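Local coordinates for mandelate racemase/muconate lactonizing enzyme-like protein (Rubrobacter xylanophilus DSM 9941, PDB 3CYJ), which is of unknown function but belongs to the enolase superfamily, pairing a capping N-terminal domain with a TIM-barrel (beta/alpha) C-terminal domain that holds a sodium ion, at residues L191-N196 and S218-P223; I245-Y250 and G262-L267; V39-G44 and I107-L112. All coordinates share one frame; numbering follows the deposited sequence.

How the contacts relate
All three contacts are buried. Contacts 1 and 2 lie in the same parallel barrel, where strands 219-221 and 244-247 are neighbours, and their centres are 11 Å apart. They touch: Glu222 N and Ala246 O are 2.9 Å apart, probably hydrogen-bonded. Contact 1 carries acidic side chains and a sodium ion at the strand ends. Contact 2 is mostly backbone pairing, with apolar side chains on both faces and one aspartate joining in. Contact 3 belongs to the N-terminal capping domain, on the opposite side of the chain's centre. Its centre is about 35 Å from that of contact 1 and 31 Å from that of contact 2. There a helix packs on a sheet through apolar side chains.

Contact 1: residues L191-N196 and S218-P223; sequences LMVDAN and SYLEEP. With NA (sodium ion), chain E.
Asp194 and Glu221 meet at the ends of two parallel strands and share a sodium ion. The ion is bound by Asp194 OD2 at 2.5 Å, Glu221 OE2 at 2.6 Å and Glu222 OE1 at 2.7 Å. At this metal-bound end the carboxylates of Asp194 and Glu221 stack with their planes 17° apart. The sodium ion, Lys164 in a salt bridge with Glu221, and Lys166, which bonds to Asp194 OD2, probably offset the repulsion between them. Asp194 OD1 also accepts from Asn196 N at 2.9 Å, making an Asx turn; the N-H comes from above the carboxylate plane.

Between the strands, Val193 N bonds to Tyr219 O. Glu221 N bonds back to Val193 O at 2.8 Å, and Ala195 N to Glu221 O. The tight packing lies mid-strand. Met192 bends at chi3 (64°), and its CE sits over the Tyr219 ring face, 3.5 Å from the centroid. On the opposite face Val193 CG2 meets Leu220 CD1 at 3.7 Å. Tyr219 OH bonds to Gln268.

The other end is looser. Ser218 is partly exposed, and its N reaches Leu191 O at 3.1 Å. A water there accepts from Leu191 N and also contacts Ser218 OG.

The segments belong to a beta-alpha-beta unit of the barrel, with helix 201-215 as the crossover. Strand 162-166 flanks strand 190-194, strand 244-247 flanks strand 219-221, and Leu191 packs outward on helix 174-185.

Contact 2: residues I245-Y250 and G262-L267; sequences IAAGEY and GCVDIL
Asp265 turns its carboxylate back to the start of strand 244-247, where OD2 accepts from Ile245 N at 2.7 Å. The bond is nearly straight, at 164°, and uses the anti lone pair of OD2. The first torsion sets this up: CG lies beside the Asp265 backbone N and anti to its carbonyl carbon (chi1 -54°). The same oxygen lies 3.3 Å from Ile245 CB, where the carboxylate crosses that side chain's base at a slant.

The apolar side chains meet on both faces. On one face Ala246 CB lies 3.9 Å from Ile266 CB, and both residues also pack on Tyr219. On the other, Val264 leans in so that CG1 rests 3.8 Å from Ala247 CB, next to Leu232 of helix 229-238.

The backbone joins the two strands in parallel, as in the beta-alpha-beta units of this barrel. Ile245 O takes two donors, Asp265 N at 2.9 Å and Ile266 N at 3.1 Å. The bond from Ala247 N to Ile266 O is weak.

Asp265 OD2 also forms a salt bridge with Lys202 of a neighbouring subunit. One oxygen thus joins two neighbouring barrel strands to another subunit, and both donors should keep the carboxylate ionised.

Contact 3: residues V39-G44 and I107-L112; sequences VEAHGG and IALWDL
Ala41 and Ala108 face each other where helix 97-116 lies on the antiparallel sheet of the N-terminal domain. This is the alpha-on-beta layer of the capping domain of the enolase superfamily. The axes of strand 39-43 and helix 107-112 approach to 7.6 Å and cross at -39°. Such a close approach fits the alanines at the centre.

Apolar contacts carry most of the packing. Ala41 CB points at the helix and meets three of its residues. Its CB is 4.2 Å from Ala108 CB and 4.0 Å from Leu109 CD2, and the CD2 branch of Leu112 lies a little further off. Val39, two residues before Ala41 on the strand, touches Ala108 CB with its CG1 at 4.0 Å. Leu11 of strand 8-26 packs against Val39 and Ala41. Leu109 leaves the helix away from the strand, but its CD2 end swings back to Ala41, and its side chain also packs on Pro78 and Val81 of helix 78-88.

Polar bonds lie beside the packing. The two segments share none. Asp111 uses OD2 to accept from Leu49 N of strand 46-53 and OD1 to accept from Leu350 N.

Carbon-to-carbonyl contacts make up the rest. Ala108 CB sits 3.7 Å from Val39 O. Leu112 holds CG anti to its backbone N (chi1 -179°), which carries the branched end out to the strand. There Leu112 CD1 lies 3.7 Å from both Ala41 O and Gly43 O.

Contact 1: residues L191-N196 and S218-P223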
ATOM      1  N   LEU A 191      36.473   1.508   0.985  1.00 42.42           N
ATOM      2  CA  LEU A 191      36.448   1.178  -0.442  1.00 42.34           C
ATOM      3  C   LEU A 191      35.029   1.177  -1.017  1.00 41.88           C
ATOM      4  O   LEU A 191      34.194   0.411  -0.572  1.00 43.03           O
ATOM      5  CB  LEU A 191      37.168  -0.150  -0.745  1.00 41.92           C
ATOM      6  CG  LEU A 191      37.265  -0.595  -2.211  1.00 42.63           C
ATOM      7  CD1 LEU A 191      38.007   0.412  -3.164  1.00 38.08           C
ATOM      8  CD2 LEU A 191      37.807  -2.008  -2.339  1.00 41.00           C
ATOM      9  N   MET A 192      34.785   2.017  -2.032  1.00 40.42           N
ATOM     10  CA  MET A 192      33.477   2.221  -2.597  1.00 37.93           C
ATOM     11  C   MET A 192      33.478   1.712  -4.040  1.00 37.60           C
ATOM     12  O   MET A 192      34.467   1.866  -4.754  1.00 37.29           O
ATOM     13  CB  MET A 192      33.194   3.735  -2.597  1.00 38.59           C
ATOM     14  CG  MET A 192      33.435   4.505  -1.213  1.00 35.13           C
ATOM     15  SD  MET A 192      33.604   6.276  -1.370  1.00 28.21           S
ATOM     16  CE  MET A 192      31.961   6.664  -1.991  1.00 31.36           C
ATOM     17  N   VAL A 193      32.374   1.100  -4.488  1.00 37.10           N
ATOM     18  CA  VAL A 193      32.269   0.653  -5.905  1.00 35.64           C
ATOM     19  C   VAL A 193      31.110   1.310  -6.680  1.00 35.52           C
ATOM     20  O   VAL A 193      30.085   1.688  -6.107  1.00 35.00           O
ATOM     21  CB  VAL A 193      32.293  -0.909  -6.082  1.00 35.04           C
ATOM     22  CG1 VAL A 193      33.622  -1.557  -5.461  1.00 33.86           C
ATOM     23  CG2 VAL A 193      31.023  -1.563  -5.544  1.00 36.36           C
ATOM     24  N   ASP A 194      31.289   1.434  -7.991  1.00 34.98           N
ATOM     25  CA  ASP A 194      30.298   2.015  -8.849  1.00 35.54           C
ATOM     26  C   ASP A 194      30.098   1.069 -10.032  1.00 36.49           C
ATOM     27  O   ASP A 194      31.058   0.746 -10.716  1.00 35.87           O
ATOM     28  CB  ASP A 194      30.733   3.416  -9.282  1.00 33.86           C
ATOM     29  CG  ASP A 194      29.684   4.130 -10.145  1.00 36.25           C
ATOM     30  OD1 ASP A 194      28.579   3.594 -10.489  1.00 36.49           O
ATOM     31  OD2 ASP A 194      29.988   5.252 -10.560  1.00 37.74           O
ATOM     32  N   ALA A 195      28.844   0.646 -10.266  1.00 36.91           N
ATOM     33  CA  ALA A 195      28.538  -0.356 -11.306  1.00 37.13           C
ATOM     34  C   ALA A 195      27.966   0.333 -12.564  1.00 37.91           C
ATOM     35  O   ALA A 195      27.838  -0.295 -13.635  1.00 38.50           O
ATOM     36  CB  ALA A 195      27.567  -1.411 -10.766  1.00 36.68           C
ATOM     37  N   ASN A 196      27.623   1.620 -12.426  1.00 37.68           N
ATOM     38  CA  ASN A 196      27.075   2.402 -13.533  1.00 38.24           C
ATOM     39  C   ASN A 196      25.968   1.628 -14.252  1.00 38.22           C
ATOM     40  O   ASN A 196      25.968   1.535 -15.506  1.00 38.44           O
ATOM     41  CB  ASN A 196      28.205   2.783 -14.525  1.00 38.95           C
ATOM     42  CG  ASN A 196      29.175   3.795 -13.919  1.00 39.58           C
ATOM     43  OD1 ASN A 196      28.934   4.995 -14.036  1.00 42.59           O
ATOM     44  ND2 ASN A 196      30.213   3.318 -13.175  1.00 36.84           N
ATOM     45  N   SER A 218      31.922  -0.591   1.320  1.00 38.70           N
ATOM     46  CA  SER A 218      30.966   0.156   2.117  1.00 39.38           C
ATOM     47  C   SER A 218      29.939   0.881   1.294  1.00 38.20           C
ATOM     48  O   SER A 218      29.084   1.591   1.850  1.00 36.75           O
ATOM     49  CB  SER A 218      31.725   1.233   2.922  1.00 40.47           C
ATOM     50  OG  SER A 218      32.842   0.613   3.515  1.00 44.29           O
ATOM     51  N   TYR A 219      30.021   0.750  -0.023  1.00 37.86           N
ATOM     52  CA  TYR A 219      29.239   1.653  -0.889  1.00 38.10           C
ATOM     53  C   TYR A 219      29.090   0.995  -2.229  1.00 38.41           C
ATOM     54  O   TYR A 219      30.072   0.547  -2.826  1.00 37.38           O
ATOM     55  CB  TYR A 219      30.013   2.938  -1.054  1.00 37.32           C
ATOM     56  CG  TYR A 219      29.318   4.139  -1.703  1.00 42.29           C
ATOM     57  CD1 TYR A 219      28.725   5.107  -0.902  1.00 44.72           C
ATOM     58  CD2 TYR A 219      29.399   4.398  -3.100  1.00 44.05           C
ATOM     59  CE1 TYR A 219      28.138   6.245  -1.437  1.00 47.52           C
ATOM     60  CE2 TYR A 219      28.831   5.566  -3.656  1.00 43.19           C
ATOM     61  CZ  TYR A 219      28.211   6.476  -2.805  1.00 48.51           C
ATOM     62  OH  TYR A 219      27.614   7.648  -3.243  1.00 53.05           O
ATOM     63  N   LEU A 220      27.842   0.901  -2.688  1.00 39.26           N
ATOM     64  CA  LEU A 220      27.541   0.290  -3.973  1.00 38.21           C
ATOM     65  C   LEU A 220      26.672   1.276  -4.750  1.00 38.30           C
ATOM     66  O   LEU A 220      25.505   1.420  -4.455  1.00 37.44           O
ATOM     67  CB  LEU A 220      26.838  -1.082  -3.810  1.00 38.12           C
ATOM     68  CG  LEU A 220      26.323  -1.737  -5.123  1.00 39.22           C
ATOM     69  CD1 LEU A 220      27.409  -1.697  -6.253  1.00 35.68           C
ATOM     70  CD2 LEU A 220      25.794  -3.142  -4.938  1.00 37.41           C
ATOM     71  N   GLU A 221      27.268   1.924  -5.759  1.00 38.32           N
ATOM     72  CA  GLU A 221      26.588   2.925  -6.534  1.00 39.32           C
ATOM     73  C   GLU A 221      26.002   2.373  -7.867  1.00 39.70           C
ATOM     74  O   GLU A 221      26.660   1.612  -8.598  1.00 38.60           O
ATOM     75  CB  GLU A 221      27.537   4.075  -6.816  1.00 39.26           C
ATOM     76  CG  GLU A 221      26.800   5.248  -7.403  1.00 42.44           C
ATOM     77  CD  GLU A 221      27.757   6.328  -7.917  1.00 50.29           C
ATOM     78  OE1 GLU A 221      28.909   6.412  -7.398  1.00 49.80           O
ATOM     79  OE2 GLU A 221      27.346   7.074  -8.850  1.00 49.58           O
ATOM     80  N   GLU A 222      24.759   2.766  -8.165  1.00 40.11           N
ATOM     81  CA  GLU A 222      24.125   2.417  -9.431  1.00 41.04           C
ATOM     82  C   GLU A 222      24.219   0.939  -9.785  1.00 40.65           C
ATOM     83  O   GLU A 222      24.606   0.582 -10.908  1.00 40.08           O
ATOM     84  CB  GLU A 222      24.701   3.265 -10.559  1.00 41.57           C
ATOM     85  CG  GLU A 222      24.158   4.711 -10.504  1.00 48.16           C
ATOM     86  CD  GLU A 222      24.810   5.678 -11.531  1.00 57.06           C
ATOM     87  OE1 GLU A 222      25.777   5.290 -12.230  1.00 58.03           O
ATOM     88  OE2 GLU A 222      24.361   6.850 -11.622  1.00 61.48           O
ATOM     89  N   PRO A 223      23.793   0.074  -8.842  1.00 40.65           N
ATOM     90  CA  PRO A 223      23.930  -1.345  -9.142  1.00 39.96           C
ATOM     91  C   PRO A 223      23.033  -1.711 -10.348  1.00 40.94           C
ATOM     92  O   PRO A 223      23.413  -2.563 -11.155  1.00 41.05           O
ATOM     93  CB  PRO A 223      23.432  -2.025  -7.877  1.00 37.69           C
ATOM     94  CG  PRO A 223      22.456  -0.993  -7.220  1.00 40.31           C
ATOM     95  CD  PRO A 223      23.033   0.354  -7.581  1.00 40.20           C
TER
HETATM   96 NA    NA E 371      28.012   6.520 -11.299  1.00 55.39          NA
HETATM   97  O   HOH W   1      35.241  -0.032   3.054  1.00 47.14           O

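Contact 2: residues I245-Y250 and G262-L267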
ATOM      1  N   ILE A 245      23.583   1.721  -0.440  1.00 39.09           N
ATOM      2  CA  ILE A 245      23.129   1.700  -1.828  1.00 39.13           C
ATOM      3  C   ILE A 245      22.974   3.128  -2.255  1.00 38.40           C
ATOM      4  O   ILE A 245      22.217   3.839  -1.646  1.00 39.87           O
ATOM      5  CB  ILE A 245      21.813   0.881  -2.008  1.00 39.76           C
ATOM      6  CG1 ILE A 245      22.007  -0.604  -1.572  1.00 40.44           C
ATOM      7  CG2 ILE A 245      21.292   0.980  -3.444  1.00 39.67           C
ATOM      8  CD1 ILE A 245      23.136  -1.436  -2.384  1.00 37.60           C
ATOM      9  N   ALA A 246      23.728   3.581  -3.266  1.00 38.61           N
ATOM     10  CA  ALA A 246      23.663   5.008  -3.699  1.00 38.27           C
ATOM     11  C   ALA A 246      23.235   5.174  -5.175  1.00 38.11           C
ATOM     12  O   ALA A 246      23.556   4.332  -6.031  1.00 36.89           O
ATOM     13  CB  ALA A 246      25.009   5.710  -3.487  1.00 37.26           C
ATOM     14  N   ALA A 247      22.537   6.280  -5.469  1.00 38.66           N
ATOM     15  CA  ALA A 247      22.130   6.566  -6.845  1.00 39.70           C
ATOM     16  C   ALA A 247      21.752   8.013  -6.958  1.00 40.27           C
ATOM     17  O   ALA A 247      21.558   8.650  -5.943  1.00 39.55           O
ATOM     18  CB  ALA A 247      20.981   5.666  -7.253  1.00 40.14           C
ATOM     19  N   GLY A 248      21.674   8.543  -8.180  1.00 42.93           N
ATOM     20  CA  GLY A 248      21.157   9.881  -8.349  1.00 46.90           C
ATOM     21  C   GLY A 248      21.635  10.858  -9.397  1.00 50.32           C
ATOM     22  O   GLY A 248      20.998  11.930  -9.572  1.00 52.05           O
ATOM     23  N   GLU A 249      22.728  10.587 -10.091  1.00 51.66           N
ATOM     24  CA  GLU A 249      23.133  11.568 -11.144  1.00 54.26           C
ATOM     25  C   GLU A 249      22.157  12.000 -12.278  1.00 54.93           C
ATOM     26  O   GLU A 249      22.321  13.079 -12.838  1.00 55.18           O
ATOM     27  CB  GLU A 249      24.441  11.169 -11.792  1.00 54.30           C
ATOM     28  CG  GLU A 249      24.493   9.699 -12.197  1.00 56.77           C
ATOM     29  CD  GLU A 249      25.648   9.424 -13.099  1.00 59.45           C
ATOM     30  OE1 GLU A 249      26.243   8.318 -13.049  1.00 62.96           O
ATOM     31  OE2 GLU A 249      25.971  10.351 -13.870  1.00 61.57           O
ATOM     32  N   TYR A 250      21.160  11.204 -12.635  1.00 55.22           N
ATOM     33  CA  TYR A 250      20.414  11.553 -13.846  1.00 54.97           C
ATOM     34  C   TYR A 250      19.054  12.186 -13.661  1.00 55.71           C
ATOM     35  O   TYR A 250      18.343  12.334 -14.632  1.00 56.98           O
ATOM     36  CB  TYR A 250      20.273  10.338 -14.756  1.00 54.47           C
ATOM     37  CG  TYR A 250      21.617   9.741 -15.142  1.00 54.38           C
ATOM     38  CD1 TYR A 250      22.518  10.454 -15.940  1.00 52.02           C
ATOM     39  CD2 TYR A 250      21.995   8.480 -14.695  1.00 49.36           C
ATOM     40  CE1 TYR A 250      23.763   9.890 -16.298  1.00 50.85           C
ATOM     41  CE2 TYR A 250      23.218   7.926 -15.053  1.00 47.96           C
ATOM     42  CZ  TYR A 250      24.095   8.630 -15.846  1.00 47.60           C
ATOM     43  OH  TYR A 250      25.315   8.083 -16.171  1.00 48.00           O
ATOM     44  N   GLY A 262      13.162   7.755  -1.670  1.00 40.99           N
ATOM     45  CA  GLY A 262      12.513   6.610  -1.011  1.00 39.51           C
ATOM     46  C   GLY A 262      13.102   5.247  -1.346  1.00 40.63           C
ATOM     47  O   GLY A 262      12.574   4.243  -0.865  1.00 40.66           O
ATOM     48  N   CYS A 263      14.195   5.186  -2.129  1.00 40.65           N
ATOM     49  CA  CYS A 263      14.683   3.894  -2.676  1.00 42.05           C
ATOM     50  C   CYS A 263      16.092   3.570  -2.361  1.00 41.22           C
ATOM     51  O   CYS A 263      16.510   2.443  -2.632  1.00 41.98           O
ATOM     52  CB  CYS A 263      14.639   3.887  -4.220  1.00 42.29           C
ATOM     53  SG  CYS A 263      13.023   4.040  -4.829  1.00 50.80           S
ATOM     54  N   VAL A 264      16.851   4.557  -1.879  1.00 41.10           N
ATOM     55  CA  VAL A 264      18.311   4.420  -1.673  1.00 39.84           C
ATOM     56  C   VAL A 264      18.714   4.691  -0.235  1.00 40.17           C
ATOM     57  O   VAL A 264      17.907   5.236   0.540  1.00 38.98           O
ATOM     58  CB  VAL A 264      19.150   5.406  -2.569  1.00 40.45           C
ATOM     59  CG1 VAL A 264      18.967   5.097  -4.065  1.00 39.97           C
ATOM     60  CG2 VAL A 264      18.808   6.863  -2.296  1.00 36.91           C
ATOM     61  N   ASP A 265      19.963   4.324   0.113  1.00 38.89           N
ATOM     62  CA  ASP A 265      20.552   4.734   1.380  1.00 38.61           C
ATOM     63  C   ASP A 265      21.228   6.108   1.254  1.00 38.41           C
ATOM     64  O   ASP A 265      21.331   6.853   2.246  1.00 39.25           O
ATOM     65  CB  ASP A 265      21.586   3.702   1.868  1.00 38.98           C
ATOM     66  CG  ASP A 265      21.014   2.275   1.942  1.00 42.13           C
ATOM     67  OD1 ASP A 265      20.002   2.077   2.653  1.00 50.06           O
ATOM     68  OD2 ASP A 265      21.551   1.350   1.297  1.00 37.75           O
ATOM     69  N   ILE A 266      21.761   6.418   0.071  1.00 36.75           N
ATOM     70  CA  ILE A 266      22.480   7.658  -0.142  1.00 36.97           C
ATOM     71  C   ILE A 266      22.059   8.332  -1.462  1.00 37.47           C
ATOM     72  O   ILE A 266      22.100   7.716  -2.517  1.00 36.53           O
ATOM     73  CB  ILE A 266      24.045   7.456  -0.130  1.00 37.48           C
ATOM     74  CG1 ILE A 266      24.509   6.775   1.164  1.00 37.80           C
ATOM     75  CG2 ILE A 266      24.765   8.809  -0.276  1.00 35.10           C
ATOM     76  CD1 ILE A 266      25.965   6.699   1.342  1.00 40.15           C
ATOM     77  N   LEU A 267      21.639   9.599  -1.388  1.00 38.59           N
ATOM     78  CA  LEU A 267      21.170  10.304  -2.549  1.00 38.88           C
ATOM     79  C   LEU A 267      22.325  11.092  -3.161  1.00 38.99           C
ATOM     80  O   LEU A 267      23.123  11.697  -2.433  1.00 38.98           O
ATOM     81  CB  LEU A 267      20.020  11.222  -2.170  1.00 39.25           C
ATOM     82  CG  LEU A 267      19.388  12.073  -3.306  1.00 41.81           C
ATOM     83  CD1 LEU A 267      18.899  11.185  -4.379  1.00 46.12           C
ATOM     84  CD2 LEU A 267      18.188  12.801  -2.864  1.00 45.93           C
TER

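Contact 3: residues V39-G44 and I107-L112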
ATOM      1  N   VAL A  39      30.549  28.877 -19.381  1.00 41.67           N
ATOM      2  CA  VAL A  39      29.790  30.101 -19.517  1.00 42.65           C
ATOM      3  C   VAL A  39      30.472  31.213 -18.720  1.00 43.87           C
ATOM      4  O   VAL A  39      30.921  30.996 -17.559  1.00 42.76           O
ATOM      5  CB  VAL A  39      28.301  29.899 -19.056  1.00 43.84           C
ATOM      6  CG1 VAL A  39      27.475  31.198 -19.113  1.00 41.27           C
ATOM      7  CG2 VAL A  39      27.636  28.777 -19.878  1.00 41.97           C
ATOM      8  N   GLU A  40      30.593  32.383 -19.348  1.00 44.97           N
ATOM      9  CA  GLU A  40      31.033  33.547 -18.593  1.00 47.58           C
ATOM     10  C   GLU A  40      29.985  34.601 -18.614  1.00 47.89           C
ATOM     11  O   GLU A  40      29.483  35.002 -19.710  1.00 47.65           O
ATOM     12  CB  GLU A  40      32.379  34.097 -19.060  1.00 47.97           C
ATOM     13  CG  GLU A  40      33.481  33.035 -18.993  1.00 53.30           C
ATOM     14  CD  GLU A  40      34.866  33.653 -19.208  1.00 60.13           C
ATOM     15  OE1 GLU A  40      34.875  34.801 -19.705  1.00 63.60           O
ATOM     16  OE2 GLU A  40      35.918  33.021 -18.881  1.00 58.37           O
ATOM     17  N   ALA A  41      29.643  35.027 -17.392  1.00 47.75           N
ATOM     18  CA  ALA A  41      28.646  36.067 -17.197  1.00 48.45           C
ATOM     19  C   ALA A  41      29.306  37.368 -16.778  1.00 48.75           C
ATOM     20  O   ALA A  41      30.017  37.422 -15.754  1.00 48.62           O
ATOM     21  CB  ALA A  41      27.611  35.659 -16.176  1.00 48.12           C
ATOM     22  N   HIS A  42      29.049  38.403 -17.579  1.00 48.78           N
ATOM     23  CA  HIS A  42      29.642  39.726 -17.420  1.00 48.81           C
ATOM     24  C   HIS A  42      28.577  40.626 -16.915  1.00 48.76           C
ATOM     25  O   HIS A  42      27.492  40.673 -17.522  1.00 49.07           O
ATOM     26  CB  HIS A  42      30.092  40.262 -18.780  1.00 49.11           C
ATOM     27  CG  HIS A  42      31.298  39.569 -19.314  1.00 49.89           C
ATOM     28  ND1 HIS A  42      31.220  38.391 -20.026  1.00 53.61           N
ATOM     29  CD2 HIS A  42      32.616  39.853 -19.197  1.00 52.23           C
ATOM     30  CE1 HIS A  42      32.442  37.981 -20.339  1.00 54.14           C
ATOM     31  NE2 HIS A  42      33.308  38.848 -19.847  1.00 53.58           N
ATOM     32  N   GLY A  43      28.854  41.330 -15.812  1.00 47.99           N
ATOM     33  CA  GLY A  43      27.886  42.301 -15.321  1.00 48.49           C
ATOM     34  C   GLY A  43      28.422  43.105 -14.169  1.00 49.43           C
ATOM     35  O   GLY A  43      29.348  42.668 -13.498  1.00 50.08           O
ATOM     36  N   GLY A  44      27.868  44.307 -13.971  1.00 50.49           N
ATOM     37  CA  GLY A  44      28.258  45.236 -12.898  1.00 50.42           C
ATOM     38  C   GLY A  44      29.759  45.457 -12.702  1.00 51.27           C
ATOM     39  O   GLY A  44      30.177  45.754 -11.576  1.00 51.01           O
ATOM     40  N   ILE A 107      25.531  28.581 -12.328  1.00 38.25           N
ATOM     41  CA  ILE A 107      26.752  28.594 -11.578  1.00 38.80           C
ATOM     42  C   ILE A 107      27.524  29.863 -11.912  1.00 40.56           C
ATOM     43  O   ILE A 107      28.112  30.484 -11.034  1.00 40.78           O
ATOM     44  CB  ILE A 107      27.612  27.367 -11.934  1.00 38.90           C
ATOM     45  CG1 ILE A 107      26.897  26.066 -11.513  1.00 37.78           C
ATOM     46  CG2 ILE A 107      28.991  27.456 -11.321  1.00 36.36           C
ATOM     47  CD1 ILE A 107      27.493  24.857 -12.142  1.00 32.48           C
ATOM     48  N   ALA A 108      27.486  30.255 -13.185  1.00 42.13           N
ATOM     49  CA  ALA A 108      28.108  31.492 -13.623  1.00 43.44           C
ATOM     50  C   ALA A 108      27.441  32.711 -12.975  1.00 43.34           C
ATOM     51  O   ALA A 108      28.121  33.622 -12.522  1.00 44.14           O
ATOM     52  CB  ALA A 108      28.095  31.587 -15.198  1.00 43.27           C
ATOM     53  N   LEU A 109      26.110  32.742 -12.953  1.00 42.89           N
ATOM     54  CA  LEU A 109      25.381  33.800 -12.292  1.00 42.62           C
ATOM     55  C   LEU A 109      25.637  33.929 -10.765  1.00 42.49           C
ATOM     56  O   LEU A 109      25.639  35.044 -10.220  1.00 41.82           O
ATOM     57  CB  LEU A 109      23.894  33.646 -12.537  1.00 42.72           C
ATOM     58  CG  LEU A 109      23.484  33.710 -14.023  1.00 44.46           C
ATOM     59  CD1 LEU A 109      21.965  33.654 -14.172  1.00 41.99           C
ATOM     60  CD2 LEU A 109      24.025  34.958 -14.652  1.00 43.99           C
ATOM     61  N   TRP A 110      25.829  32.803 -10.094  1.00 41.83           N
ATOM     62  CA  TRP A 110      26.116  32.798  -8.677  1.00 42.69           C
ATOM     63  C   TRP A 110      27.566  33.220  -8.443  1.00 42.32           C
ATOM     64  O   TRP A 110      27.835  34.003  -7.526  1.00 40.65           O
ATOM     65  CB  TRP A 110      25.872  31.423  -8.049  1.00 41.05           C
ATOM     66  CG  TRP A 110      24.467  31.212  -7.541  1.00 40.98           C
ATOM     67  CD1 TRP A 110      23.455  30.433  -8.131  1.00 37.37           C
ATOM     68  CD2 TRP A 110      23.903  31.739  -6.323  1.00 39.44           C
ATOM     69  NE1 TRP A 110      22.320  30.499  -7.363  1.00 39.12           N
ATOM     70  CE2 TRP A 110      22.557  31.288  -6.253  1.00 39.85           C
ATOM     71  CE3 TRP A 110      24.389  32.580  -5.309  1.00 38.25           C
ATOM     72  CZ2 TRP A 110      21.707  31.634  -5.184  1.00 41.47           C
ATOM     73  CZ3 TRP A 110      23.537  32.938  -4.244  1.00 40.27           C
ATOM     74  CH2 TRP A 110      22.220  32.453  -4.178  1.00 40.81           C
ATOM     75  N   ASP A 111      28.481  32.682  -9.261  1.00 43.76           N
ATOM     76  CA  ASP A 111      29.874  33.173  -9.279  1.00 45.20           C
ATOM     77  C   ASP A 111      29.884  34.700  -9.445  1.00 45.11           C
ATOM     78  O   ASP A 111      30.493  35.439  -8.665  1.00 44.96           O
ATOM     79  CB  ASP A 111      30.693  32.523 -10.375  1.00 44.83           C
ATOM     80  CG  ASP A 111      32.230  32.710 -10.166  1.00 49.09           C
ATOM     81  OD1 ASP A 111      32.711  32.733  -8.996  1.00 51.69           O
ATOM     82  OD2 ASP A 111      32.976  32.820 -11.157  1.00 48.55           O
ATOM     83  N   LEU A 112      29.185  35.183 -10.457  1.00 45.79           N
ATOM     84  CA  LEU A 112      29.053  36.616 -10.636  1.00 46.58           C
ATOM     85  C   LEU A 112      28.488  37.319  -9.389  1.00 46.34           C
ATOM     86  O   LEU A 112      29.018  38.332  -8.983  1.00 46.52           O
ATOM     87  CB  LEU A 112      28.219  36.940 -11.890  1.00 46.61           C
ATOM     88  CG  LEU A 112      28.029  38.430 -12.189  1.00 47.59           C
ATOM     89  CD1 LEU A 112      29.424  39.079 -12.521  1.00 43.53           C
ATOM     90  CD2 LEU A 112      26.899  38.699 -13.284  1.00 44.89           C
TER